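Local coordinates for protein putative glutaryl-CoA dehydrogenase (Thermus thermophilus, PDB 2EBA) that belongs to the acyl-CoA dehydrogenase family of flavoproteins, binding flavin-adenine dinucleotide within an assembly of four chains, at residues 291-296 / 326-331; 248-253 / 299-304; 240-245 / 316-321; 17-22 / 79-84; 57-62 / 73-78. All coordinates share one frame; numbering follows the deposited sequence.

Interaction 1 of 5, residues 291-296 / 326-331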
# COMPACT_ATOMS: atom_id res chain seq x y z
N LEU A 291 -11.94 11.43 -0.68
CA LEU A 291 -12.98 11.94 0.19
C LEU A 291 -12.84 11.38 1.60
O LEU A 291 -12.99 12.11 2.58
CB LEU A 291 -14.35 11.59 -0.39
CG LEU A 291 -15.55 12.18 0.35
CD1 LEU A 291 -15.58 13.68 0.19
CD2 LEU A 291 -16.82 11.57 -0.19
N ALA A 292 -12.55 10.09 1.71
CA ALA A 292 -12.40 9.45 3.01
C ALA A 292 -11.28 10.12 3.79
O ALA A 292 -11.45 10.50 4.94
CB ALA A 292 -12.09 7.96 2.84
N TRP A 293 -10.14 10.29 3.14
CA TRP A 293 -9.01 10.92 3.80
C TRP A 293 -9.32 12.33 4.28
O TRP A 293 -8.96 12.71 5.38
CB TRP A 293 -7.81 10.94 2.87
CG TRP A 293 -7.21 9.61 2.65
CD1 TRP A 293 -7.27 8.54 3.48
CD2 TRP A 293 -6.37 9.22 1.56
NE1 TRP A 293 -6.53 7.50 2.98
CE2 TRP A 293 -5.96 7.89 1.80
CE3 TRP A 293 -5.92 9.87 0.40
CZ2 TRP A 293 -5.12 7.19 0.92
CZ3 TRP A 293 -5.09 9.18 -0.47
CH2 TRP A 293 -4.70 7.85 -0.21
N HIS A 294 -9.97 13.10 3.43
CA HIS A 294 -10.32 14.46 3.78
C HIS A 294 -11.21 14.54 5.00
O HIS A 294 -11.01 15.38 5.86
CB HIS A 294 -11.00 15.14 2.59
CG HIS A 294 -11.30 16.59 2.83
ND1 HIS A 294 -12.46 17.03 3.43
CD2 HIS A 294 -10.58 17.70 2.55
CE1 HIS A 294 -12.44 18.34 3.51
NE2 HIS A 294 -11.31 18.78 2.98
N THR A 295 -12.18 13.64 5.09
CA THR A 295 -13.10 13.60 6.23
C THR A 295 -12.34 13.24 7.50
O THR A 295 -12.56 13.84 8.55
CB THR A 295 -14.21 12.56 5.97
OG1 THR A 295 -14.91 12.91 4.77
CG2 THR A 295 -15.18 12.51 7.13
N GLU A 296 -11.45 12.26 7.40
CA GLU A 296 -10.64 11.83 8.53
C GLU A 296 -9.74 12.97 8.98
O GLU A 296 -9.59 13.24 10.16
CB GLU A 296 -9.79 10.63 8.12
CG GLU A 296 -10.59 9.35 7.94
CD GLU A 296 -9.78 8.22 7.36
OE1 GLU A 296 -10.26 7.07 7.42
OE2 GLU A 296 -8.68 8.47 6.83
N VAL A 326 -0.74 15.27 6.03
CA VAL A 326 0.15 15.62 4.93
C VAL A 326 0.36 14.41 4.01
O VAL A 326 0.33 14.55 2.79
CB VAL A 326 1.51 16.18 5.47
CG1 VAL A 326 2.45 16.52 4.31
CG2 VAL A 326 1.24 17.43 6.32
N TRP A 327 0.55 13.24 4.60
CA TRP A 327 0.76 12.02 3.85
C TRP A 327 -0.41 11.81 2.90
O TRP A 327 -0.23 11.54 1.71
CB TRP A 327 0.84 10.82 4.79
CG TRP A 327 1.12 9.53 4.10
CD1 TRP A 327 0.65 8.29 4.46
CD2 TRP A 327 2.01 9.32 3.00
NE1 TRP A 327 1.20 7.33 3.65
CE2 TRP A 327 2.04 7.93 2.75
CE3 TRP A 327 2.79 10.17 2.20
CZ2 TRP A 327 2.82 7.37 1.72
CZ3 TRP A 327 3.58 9.61 1.18
CH2 TRP A 327 3.58 8.22 0.95
N LYS A 328 -1.61 11.93 3.46
CA LYS A 328 -2.84 11.75 2.69
C LYS A 328 -2.96 12.77 1.57
O LYS A 328 -3.31 12.41 0.46
CB LYS A 328 -4.06 11.83 3.63
CG LYS A 328 -4.16 10.64 4.55
CD LYS A 328 -5.25 10.77 5.59
CE LYS A 328 -5.21 9.56 6.50
NZ LYS A 328 -6.27 9.69 7.54
N ALA A 329 -2.66 14.02 1.86
CA ALA A 329 -2.73 15.06 0.86
C ALA A 329 -1.67 14.82 -0.23
O ALA A 329 -1.91 15.07 -1.40
CB ALA A 329 -2.53 16.44 1.50
N LEU A 330 -0.49 14.34 0.15
CA LEU A 330 0.53 14.06 -0.85
C LEU A 330 0.04 12.89 -1.71
O LEU A 330 0.10 12.92 -2.93
CB LEU A 330 1.88 13.72 -0.19
CG LEU A 330 3.06 13.38 -1.12
CD1 LEU A 330 3.37 14.54 -2.06
CD2 LEU A 330 4.27 13.06 -0.30
N GLN A 331 -0.47 11.85 -1.07
CA GLN A 331 -0.95 10.71 -1.83
C GLN A 331 -2.10 11.12 -2.77
O GLN A 331 -2.17 10.69 -3.91
CB GLN A 331 -1.41 9.61 -0.88
CG GLN A 331 -0.30 9.02 -0.03
CD GLN A 331 -0.83 8.11 1.08
OE1 GLN A 331 -1.39 8.58 2.08
NE2 GLN A 331 -0.68 6.80 0.91

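Interaction 2 of 5, residues 248-253 / 299-304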
# COMPACT_ATOMS: atom_id res chain seq x y z
N ILE A 248 -0.53 23.34 9.86
CA ILE A 248 -0.24 22.55 8.69
C ILE A 248 -1.20 21.36 8.57
O ILE A 248 -1.59 20.98 7.47
CB ILE A 248 1.21 22.04 8.73
CG1 ILE A 248 2.16 23.23 8.55
CG2 ILE A 248 1.42 20.96 7.65
CD1 ILE A 248 3.60 22.89 8.76
N ALA A 249 -1.58 20.77 9.69
CA ALA A 249 -2.51 19.65 9.65
C ALA A 249 -3.81 20.15 9.03
O ALA A 249 -4.54 19.41 8.37
CB ALA A 249 -2.76 19.11 11.03
N TRP A 250 -4.09 21.43 9.23
CA TRP A 250 -5.28 22.03 8.68
C TRP A 250 -5.12 22.35 7.21
O TRP A 250 -5.93 21.93 6.40
CB TRP A 250 -5.65 23.30 9.41
CG TRP A 250 -6.41 23.06 10.65
CD1 TRP A 250 -5.90 22.88 11.90
CD2 TRP A 250 -7.83 23.05 10.79
NE1 TRP A 250 -6.92 22.77 12.81
CE2 TRP A 250 -8.11 22.87 12.15
CE3 TRP A 250 -8.89 23.17 9.88
CZ2 TRP A 250 -9.42 22.82 12.65
CZ3 TRP A 250 -10.18 23.13 10.36
CH2 TRP A 250 -10.44 22.95 11.74
N GLY A 251 -4.08 23.10 6.87
CA GLY A 251 -3.83 23.46 5.49
C GLY A 251 -3.77 22.27 4.55
O GLY A 251 -4.24 22.35 3.41
N ALA A 252 -3.20 21.16 5.02
CA ALA A 252 -3.08 19.93 4.23
C ALA A 252 -4.43 19.52 3.69
O ALA A 252 -4.56 19.06 2.55
CB ALA A 252 -2.50 18.81 5.09
N MET A 253 -5.45 19.69 4.52
CA MET A 253 -6.82 19.33 4.15
C MET A 253 -7.36 20.27 3.08
O MET A 253 -8.24 19.90 2.30
CB MET A 253 -7.73 19.34 5.38
CG MET A 253 -7.58 18.12 6.27
SD MET A 253 -6.99 16.67 5.37
CE MET A 253 -8.47 16.22 4.46
N LEU A 299 -11.56 15.94 10.91
CA LEU A 299 -11.89 15.55 12.26
C LEU A 299 -10.67 15.62 13.17
O LEU A 299 -10.77 16.12 14.29
CB LEU A 299 -12.48 14.14 12.27
CG LEU A 299 -14.00 14.03 12.04
CD1 LEU A 299 -14.35 12.58 11.89
CD2 LEU A 299 -14.78 14.63 13.20
N LEU A 300 -9.53 15.14 12.71
CA LEU A 300 -8.31 15.19 13.51
C LEU A 300 -8.00 16.66 13.83
O LEU A 300 -7.74 17.01 14.98
CB LEU A 300 -7.11 14.58 12.77
CG LEU A 300 -7.03 13.06 12.55
CD1 LEU A 300 -5.69 12.70 11.92
CD2 LEU A 300 -7.18 12.34 13.88
N ALA A 301 -8.02 17.48 12.78
CA ALA A 301 -7.72 18.90 12.85
C ALA A 301 -8.66 19.62 13.79
O ALA A 301 -8.24 20.44 14.60
CB ALA A 301 -7.80 19.51 11.47
N TRP A 302 -9.95 19.33 13.65
CA TRP A 302 -10.96 19.93 14.49
C TRP A 302 -10.74 19.54 15.95
O TRP A 302 -10.73 20.39 16.82
CB TRP A 302 -12.36 19.48 14.06
CG TRP A 302 -13.41 19.72 15.10
CD1 TRP A 302 -14.05 20.89 15.38
CD2 TRP A 302 -13.84 18.79 16.10
NE1 TRP A 302 -14.84 20.75 16.49
CE2 TRP A 302 -14.73 19.47 16.96
CE3 TRP A 302 -13.55 17.44 16.36
CZ2 TRP A 302 -15.33 18.85 18.07
CZ3 TRP A 302 -14.15 16.82 17.46
CH2 TRP A 302 -15.02 17.53 18.30
N ARG A 303 -10.56 18.25 16.21
CA ARG A 303 -10.36 17.75 17.57
C ARG A 303 -9.16 18.39 18.25
O ARG A 303 -9.21 18.72 19.43
CB ARG A 303 -10.17 16.22 17.54
CG ARG A 303 -9.90 15.60 18.90
CD ARG A 303 -10.93 16.08 19.86
NE ARG A 303 -10.75 15.59 21.21
CZ ARG A 303 -11.23 16.24 22.27
NH1 ARG A 303 -11.88 17.37 22.09
NH2 ARG A 303 -11.07 15.74 23.49
N LEU A 304 -8.09 18.53 17.50
CA LEU A 304 -6.85 19.10 17.98
C LEU A 304 -7.03 20.59 18.27
O LEU A 304 -6.40 21.11 19.17
CB LEU A 304 -5.77 18.90 16.92
CG LEU A 304 -4.48 18.21 17.37
CD1 LEU A 304 -4.79 16.87 18.01
CD2 LEU A 304 -3.56 18.05 16.19

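Interaction 3 of 5, residues 240-245 / 316-321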
# COMPACT_ATOMS: atom_id res chain seq x y z
N CYS A 240 7.52 25.51 19.11
CA CYS A 240 7.22 26.35 17.96
C CYS A 240 6.81 25.46 16.82
O CYS A 240 5.87 25.76 16.10
CB CYS A 240 8.44 27.17 17.55
SG CYS A 240 8.86 28.48 18.69
N LEU A 241 7.52 24.36 16.64
CA LEU A 241 7.15 23.45 15.58
C LEU A 241 5.76 22.87 15.85
O LEU A 241 4.94 22.77 14.93
CB LEU A 241 8.18 22.33 15.45
CG LEU A 241 9.60 22.76 15.07
CD1 LEU A 241 10.47 21.51 14.93
CD2 LEU A 241 9.59 23.54 13.76
N THR A 242 5.48 22.50 17.10
CA THR A 242 4.16 21.95 17.45
C THR A 242 3.07 22.91 17.03
O THR A 242 2.07 22.46 16.49
CB THR A 242 4.00 21.68 18.94
OG1 THR A 242 4.98 20.73 19.37
CG2 THR A 242 2.60 21.12 19.23
N GLN A 243 3.27 24.21 17.29
CA GLN A 243 2.30 25.24 16.91
C GLN A 243 2.16 25.23 15.39
O GLN A 243 1.04 25.17 14.87
CB GLN A 243 2.79 26.63 17.33
CG GLN A 243 2.95 26.83 18.80
CD GLN A 243 1.63 26.93 19.48
OE1 GLN A 243 0.74 27.64 19.02
NE2 GLN A 243 1.49 26.22 20.60
N ALA A 244 3.29 25.31 14.71
CA ALA A 244 3.32 25.31 13.25
C ALA A 244 2.69 24.04 12.68
O ALA A 244 1.90 24.09 11.73
CB ALA A 244 4.76 25.46 12.75
N ARG A 245 3.03 22.90 13.25
CA ARG A 245 2.47 21.66 12.76
C ARG A 245 0.95 21.65 12.84
O ARG A 245 0.29 21.03 12.01
CB ARG A 245 3.06 20.49 13.55
CG ARG A 245 4.50 20.18 13.18
CD ARG A 245 5.13 19.25 14.17
NE ARG A 245 6.56 19.07 13.92
CZ ARG A 245 7.42 18.65 14.84
NH1 ARG A 245 7.01 18.36 16.07
NH2 ARG A 245 8.70 18.50 14.53
N ALA A 316 2.69 14.94 20.79
CA ALA A 316 2.50 13.66 20.14
C ALA A 316 1.21 13.67 19.37
O ALA A 316 1.14 13.13 18.28
CB ALA A 316 2.47 12.54 21.17
N GLN A 317 0.18 14.29 19.93
CA GLN A 317 -1.12 14.37 19.27
C GLN A 317 -0.97 15.17 17.97
O GLN A 317 -1.51 14.79 16.93
CB GLN A 317 -2.16 15.05 20.17
CG GLN A 317 -2.45 14.31 21.46
CD GLN A 317 -3.52 14.98 22.31
OE1 GLN A 317 -3.42 16.17 22.63
NE2 GLN A 317 -4.54 14.22 22.70
N VAL A 318 -0.24 16.28 18.04
CA VAL A 318 0.01 17.12 16.88
C VAL A 318 0.81 16.35 15.85
O VAL A 318 0.53 16.42 14.66
CB VAL A 318 0.76 18.40 17.27
CG1 VAL A 318 1.18 19.16 16.02
CG2 VAL A 318 -0.14 19.28 18.12
N SER A 319 1.81 15.60 16.29
CA SER A 319 2.60 14.81 15.35
C SER A 319 1.72 13.85 14.55
O SER A 319 1.92 13.66 13.34
CB SER A 319 3.67 14.00 16.10
OG SER A 319 4.87 14.73 16.26
N LEU A 320 0.74 13.24 15.22
CA LEU A 320 -0.17 12.30 14.57
C LEU A 320 -0.91 12.99 13.43
O LEU A 320 -0.93 12.49 12.31
CB LEU A 320 -1.17 11.72 15.57
CG LEU A 320 -2.25 10.84 14.95
CD1 LEU A 320 -1.61 9.66 14.27
CD2 LEU A 320 -3.20 10.35 16.01
N ALA A 321 -1.51 14.14 13.73
CA ALA A 321 -2.28 14.90 12.74
C ALA A 321 -1.45 15.42 11.56
O ALA A 321 -1.90 15.39 10.43
CB ALA A 321 -2.99 16.06 13.43

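Interaction 4 of 5, residues 17-22 / 79-84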
# COMPACT_ATOMS: atom_id res chain seq x y z
N GLU A 17 -17.02 32.58 9.68
CA GLU A 17 -16.84 33.69 8.77
C GLU A 17 -15.36 33.97 8.51
O GLU A 17 -15.05 34.65 7.51
CB GLU A 17 -17.59 34.94 9.25
CG GLU A 17 -18.42 35.59 8.11
CD GLU A 17 -17.64 36.64 7.32
OE1 GLU A 17 -16.73 37.29 7.90
OE2 GLU A 17 -17.92 36.85 6.12
N VAL A 18 -14.42 33.49 9.34
CA VAL A 18 -13.03 33.77 8.98
C VAL A 18 -12.77 32.86 7.77
O VAL A 18 -11.97 33.19 6.89
CB VAL A 18 -11.97 33.53 10.12
CG1 VAL A 18 -12.49 34.10 11.43
CG2 VAL A 18 -11.62 32.09 10.23
N GLN A 19 -13.51 31.74 7.68
CA GLN A 19 -13.34 30.82 6.55
C GLN A 19 -13.91 31.43 5.28
O GLN A 19 -13.25 31.44 4.24
CB GLN A 19 -14.00 29.47 6.81
CG GLN A 19 -13.75 28.42 5.72
CD GLN A 19 -14.83 28.38 4.65
OE1 GLN A 19 -14.57 28.15 3.46
NE2 GLN A 19 -16.06 28.58 5.09
N LYS A 20 -15.13 31.96 5.35
CA LYS A 20 -15.73 32.52 4.14
C LYS A 20 -14.94 33.70 3.59
O LYS A 20 -14.76 33.80 2.39
CB LYS A 20 -17.15 32.95 4.42
CG LYS A 20 -18.01 31.88 5.12
CD LYS A 20 -18.64 30.90 4.11
CE LYS A 20 -18.14 29.50 4.32
NZ LYS A 20 -18.53 28.54 3.24
N ALA A 21 -14.50 34.59 4.47
CA ALA A 21 -13.79 35.78 4.03
C ALA A 21 -12.42 35.43 3.46
O ALA A 21 -11.98 36.02 2.46
CB ALA A 21 -13.61 36.72 5.21
N ALA A 22 -11.72 34.50 4.11
CA ALA A 22 -10.38 34.12 3.70
C ALA A 22 -10.47 33.64 2.24
O ALA A 22 -9.66 34.04 1.40
CB ALA A 22 -9.88 32.98 4.56
N CYS A 79 -5.40 28.67 7.58
CA CYS A 79 -4.34 27.87 6.99
C CYS A 79 -4.92 27.00 5.90
O CYS A 79 -4.33 26.83 4.83
CB CYS A 79 -3.68 26.99 8.06
SG CYS A 79 -2.55 27.90 9.11
N TYR A 80 -6.11 26.46 6.18
CA TYR A 80 -6.86 25.60 5.26
C TYR A 80 -7.04 26.31 3.91
O TYR A 80 -6.67 25.81 2.84
CB TYR A 80 -8.23 25.30 5.88
CG TYR A 80 -9.08 24.32 5.10
CD1 TYR A 80 -9.01 22.95 5.36
CD2 TYR A 80 -9.91 24.76 4.07
CE1 TYR A 80 -9.75 22.03 4.62
CE2 TYR A 80 -10.66 23.85 3.32
CZ TYR A 80 -10.57 22.49 3.60
OH TYR A 80 -11.30 21.58 2.88
N GLU A 81 -7.64 27.49 3.98
CA GLU A 81 -7.90 28.30 2.80
C GLU A 81 -6.61 28.75 2.11
O GLU A 81 -6.53 28.80 0.88
CB GLU A 81 -8.78 29.50 3.17
CG GLU A 81 -10.22 29.13 3.53
CD GLU A 81 -10.90 28.31 2.44
OE1 GLU A 81 -10.82 28.70 1.26
OE2 GLU A 81 -11.53 27.28 2.76
N LEU A 82 -5.59 29.09 2.89
CA LEU A 82 -4.32 29.51 2.33
C LEU A 82 -3.71 28.37 1.48
O LEU A 82 -3.43 28.55 0.30
CB LEU A 82 -3.35 29.90 3.45
CG LEU A 82 -3.47 31.30 4.05
CD1 LEU A 82 -2.70 31.36 5.34
CD2 LEU A 82 -2.93 32.33 3.07
N GLU A 83 -3.54 27.21 2.10
CA GLU A 83 -2.95 26.04 1.46
C GLU A 83 -3.75 25.58 0.26
O GLU A 83 -3.20 25.11 -0.73
CB GLU A 83 -2.84 24.89 2.45
CG GLU A 83 -1.91 23.78 2.01
CD GLU A 83 -0.77 23.57 2.98
OE1 GLU A 83 -1.01 23.73 4.20
OE2 GLU A 83 0.34 23.23 2.53
N ARG A 84 -5.06 25.72 0.34
CA ARG A 84 -5.94 25.32 -0.74
C ARG A 84 -5.54 26.08 -2.03
O ARG A 84 -5.78 25.63 -3.15
CB ARG A 84 -7.35 25.65 -0.37
CG ARG A 84 -8.40 25.35 -1.39
CD ARG A 84 -9.70 25.74 -0.73
NE ARG A 84 -10.81 25.96 -1.65
CZ ARG A 84 -10.92 27.00 -2.49
NH1 ARG A 84 -9.97 27.94 -2.55
NH2 ARG A 84 -11.99 27.11 -3.26

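Interaction 5 of 5, residues 57-62 / 73-78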
# COMPACT_ATOMS: atom_id res chain seq x y z
N LEU A 57 -2.11 37.11 10.43
CA LEU A 57 -0.85 37.01 11.09
C LEU A 57 -0.94 36.89 12.59
O LEU A 57 -1.21 37.88 13.30
CB LEU A 57 -0.02 38.19 10.67
CG LEU A 57 0.75 37.98 9.35
CD1 LEU A 57 0.02 37.07 8.30
CD2 LEU A 57 0.98 39.37 8.72
N GLY A 58 -0.65 35.67 13.06
CA GLY A 58 -0.72 35.38 14.47
C GLY A 58 -2.15 35.58 14.90
O GLY A 58 -2.42 36.29 15.86
N PRO A 59 -3.11 34.89 14.23
CA PRO A 59 -4.52 35.04 14.57
C PRO A 59 -4.95 34.82 16.01
O PRO A 59 -5.84 35.51 16.50
CB PRO A 59 -5.23 34.12 13.59
CG PRO A 59 -4.23 33.10 13.27
CD PRO A 59 -2.90 33.78 13.29
N THR A 60 -4.29 33.89 16.70
CA THR A 60 -4.69 33.59 18.06
C THR A 60 -4.10 34.50 19.13
O THR A 60 -4.56 34.49 20.27
CB THR A 60 -4.34 32.16 18.43
OG1 THR A 60 -2.91 32.05 18.52
CG2 THR A 60 -4.84 31.20 17.35
N LEU A 61 -3.08 35.27 18.79
CA LEU A 61 -2.48 36.14 19.78
C LEU A 61 -3.40 37.27 20.26
O LEU A 61 -4.26 37.74 19.52
CB LEU A 61 -1.16 36.70 19.24
CG LEU A 61 -0.13 35.60 18.99
CD1 LEU A 61 1.23 36.23 18.69
CD2 LEU A 61 -0.02 34.70 20.21
N PRO A 62 -3.21 37.71 21.51
CA PRO A 62 -3.98 38.77 22.18
C PRO A 62 -3.96 40.11 21.46
O PRO A 62 -2.91 40.59 21.04
CB PRO A 62 -3.32 38.86 23.55
CG PRO A 62 -2.78 37.49 23.77
CD PRO A 62 -2.19 37.17 22.43
N ALA A 73 -9.13 27.00 16.02
CA ALA A 73 -9.88 26.48 14.89
C ALA A 73 -9.82 27.52 13.76
O ALA A 73 -9.59 27.18 12.60
CB ALA A 73 -11.33 26.22 15.31
N ALA A 74 -9.99 28.79 14.12
CA ALA A 74 -9.96 29.88 13.15
C ALA A 74 -8.60 29.96 12.48
O ALA A 74 -8.52 30.23 11.28
CB ALA A 74 -10.30 31.22 13.84
N TYR A 75 -7.53 29.76 13.24
CA TYR A 75 -6.18 29.79 12.69
C TYR A 75 -6.08 28.62 11.73
O TYR A 75 -5.63 28.77 10.60
CB TYR A 75 -5.15 29.66 13.83
CG TYR A 75 -3.69 29.44 13.39
CD1 TYR A 75 -3.14 30.16 12.34
CD2 TYR A 75 -2.87 28.54 14.08
CE1 TYR A 75 -1.80 29.99 11.97
CE2 TYR A 75 -1.55 28.36 13.72
CZ TYR A 75 -1.02 29.08 12.67
OH TYR A 75 0.30 28.88 12.30
N GLY A 76 -6.54 27.45 12.18
CA GLY A 76 -6.51 26.27 11.35
C GLY A 76 -7.27 26.52 10.07
O GLY A 76 -6.84 26.13 8.99
N LEU A 77 -8.41 27.19 10.19
CA LEU A 77 -9.26 27.51 9.05
C LEU A 77 -8.63 28.48 8.06
O LEU A 77 -8.91 28.40 6.88
CB LEU A 77 -10.61 28.07 9.51
CG LEU A 77 -11.57 27.06 10.17
CD1 LEU A 77 -12.77 27.78 10.80
CD2 LEU A 77 -12.04 26.07 9.13
N ILE A 78 -7.79 29.41 8.52
CA ILE A 78 -7.19 30.31 7.55
C ILE A 78 -6.07 29.54 6.84
O ILE A 78 -5.82 29.73 5.65
CB ILE A 78 -6.64 31.62 8.19
CG1 ILE A 78 -5.29 31.38 8.82
CG2 ILE A 78 -7.61 32.18 9.20
CD1 ILE A 78 -4.21 32.09 8.09

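Interaction 1 of 5, residues 291-296 / 326-331
Lys328 and Glu296 form a salt bridge, Lys328 NZ lying 2.8 Å from Glu296 OE2, which it meets on the anti side and 34° out of the carboxylate plane. The other carboxylate oxygen, OE1, turns to the second subunit, where it takes a salt bridge from Lys328 and a hydrogen bond from Gln324 of that chain. Lys328 NZ also bridges to Glu296 OE1 of the second subunit, so each charge has a partner on both sides of the interface. Lysine suits this place because its extended chain runs from its own helix over the indole of Trp293 before delivering the ammonium. On the way Lys328 CG sits 3.9 Å from the centroid of the Trp293 five-membered ring, a CH-pi contact over the face, while Lys328 CD comes within 3.7 Å of Trp293 CD1. Farther along the indole, Trp293 CZ3 packs on Gln331 CB at 3.7 Å, and Trp293 CE3 approaches the backbone O of Lys328 at 3.6 Å. The axes of 291-296 and 326-331 run nearly antiparallel, at 156°. Burying opposite charges in a mutual cluster, with the lysine stem shielded by tryptophan, probably strengthens their attraction and ties helix packing to subunit pairing.

Interaction 2 of 5, residues 248-253 / 299-304
Trp250 spreads its indole over the methyl group of Ala301, and this pair carries the contact. The aromatic part is a CH-pi interaction: Ala301 CB stands 3.5 Å from the centroid of the five-membered ring, only 13° off its normal, and its nearest ring atom is Trp250 CE2 at 3.4 Å. With CG beside the backbone N (chi1 -83°) and the ring turned broadside (chi2 90°), the indole folds down on the alanine. Among polar atoms, Trp250 NE1 is 3.2 Å from the carbonyl O of Ala301. The ring also packs on backbone, Trp250 CZ2 lying 3.7 Å from the N of Trp302. Ala249 adds a looser backbone contact, its O 4.5 Å from Ala301 CB. Elsewhere the Trp250 ring meets Phe246 edge-to-face and touches Leu77 of helix 72-85, while the ring of Trp302 meets Trp302 of the second subunit. Alanine suits the narrow space under a flat ring, with the segment axes 9.2 Å apart. One large aromatic on one small methyl thus gives a buried seam carried mostly by shape and dispersion, with no charged group taking part.

Interaction 3 of 5, residues 240-245 / 316-321
Val318 pushes its two methyl groups against Thr242 and Arg245 where two long helices of the C-terminal bundle meet; such an all-helical C-terminal domain is a hallmark of the acyl-CoA dehydrogenase fold. The segment axes come within 9.4 Å and run in roughly the same direction, 41° apart. The tight part is centred on the valine. Its CG1, anti to the backbone N (chi1 172°), enters between Arg245 CB at 3.4 Å and the carbonyl O of Thr242 at 3.5 Å, while CG2 meets Thr242 CG2 at 3.5 Å, a little closer than normal for two methyl groups. A beta-branched residue suits this position because its two arms can engage successive turns of the facing helix, and Leu304 of helix 281-309 also packs on it. The loose part lies toward the end of Arg245, which, like Thr242, is partly exposed. Here Arg245 NH1 is 4.2 Å from Ser319 OG, and each group has its main polar partner elsewhere: Arg245 NE bonds to the backbone O of Glu365, and Ser319 OG to His371 ND1. The arginine chain runs extended, its side chain about 8 Å from a bound FAD. Its guanidinium lies flat above its own helix, with Leu241 CB 3.8 Å over the centre of one face.

Interaction 4 of 5, residues 17-22 / 79-84
Ala22 and Glu81 make the apolar side of this contact, Ala22 CB packing 3.9 Å from Glu81 CB and 4.0 Å from Glu81 CG. A methyl group is short enough to bring helices 13-29 and 72-85 together here, their alpha carbons at Ala22 and Glu81 being 6.4 Å apart. The polar side is built round the carboxylate. Glu81 CG, beside the backbone N, lies 3.9 Å from the backbone O of Gln19; the bend at chi2 (-54°) then turns the carboxylate so that Glu81 OE2 lies 3.9 Å from Gln19 CG. The carboxamide of Gln19, bent at its own chi2, comes up beside that carboxylate with the two planes 65° apart; a neutral amide suits a neighbour that already carries a charge. Glu81 OE2 takes a salt bridge from Arg23 on helix 13-29, while Arg84 NH1 is a long 4.0 Å from Glu81 OE1, which lies well out of the guanidinium plane, a matter of charge alone. A buried glutamate whose carbons serve as packing surface and whose carboxylate is paired with Arg23 thus joins two helices of the N-terminal domain, and the nearby positive charges would be expected to keep it ionised.

Interaction 5 of 5, residues 57-62 / 73-78
Tyr75 leans from its helix onto the turn formed by Pro59 and Thr60, and most of its side chain lies against the proline. Tyr75 CB touches both residues, lying 3.6 Å from Pro59 CG and 3.9 Å from Thr60 CG2. Tyr75 CG, 3.7 Å from Pro59 CG, is anti to the backbone N (chi1 170°), which carries the ring across the proline at a slant. Tyr75 CD1 makes the closest approach of the contact, 3.3 Å from Pro59 CG, and also lies 3.8 Å from Pro59 CD. By Tyr75 CE1 the surfaces are parting, at 4.2 Å from Pro59 CG. The tip, OH, passes beyond the turn to a hydrogen bond with Ser98 OG on helix 87-107; tyrosine suits a place apolar along the ring and hydrogen-bonded at the end. Proline fits its place too: it occupies the second position of a type I turn from Gly58 to Leu61, closed by Leu61 N to Gly58 O at 3.2 Å, where its fixed phi is already right. Glycine precedes it with a positive phi of 63°, readily adopted without a side chain. The turn, in the loop between helices 48-54 and 72-85, is also tied to Ser97 through Gly58 N, while Val18 of helix 13-29 packs on Ala74 and Ile78, leaving helix 72-85 flanked by helices 13-29 and 87-107.

Interactions 1, 2 and 3 interlock helices 235-269, 281-309 and 315-340, each helix serving in two of them. Interactions 2 and 3, centres 10 Å apart, meet where Leu304 CD2 packs 3.5 Å from Ala321 CB, and all three touch the second subunit. Interactions 4 and 5 share helix 72-85 in the N-terminal domain. The two domains join where Trp250 CB of interaction 2 packs 3.1 Å from Gly76 O of interaction 5, and where His294 NE2 of interaction 1 lies 2.8 Å from Tyr80 OH of interaction 4, a probable hydrogen bond. Arg245 of interaction 3 lies about 8 Å from a bound FAD and Tyr75 of interaction 5 about 12 Å (side chains to ligand).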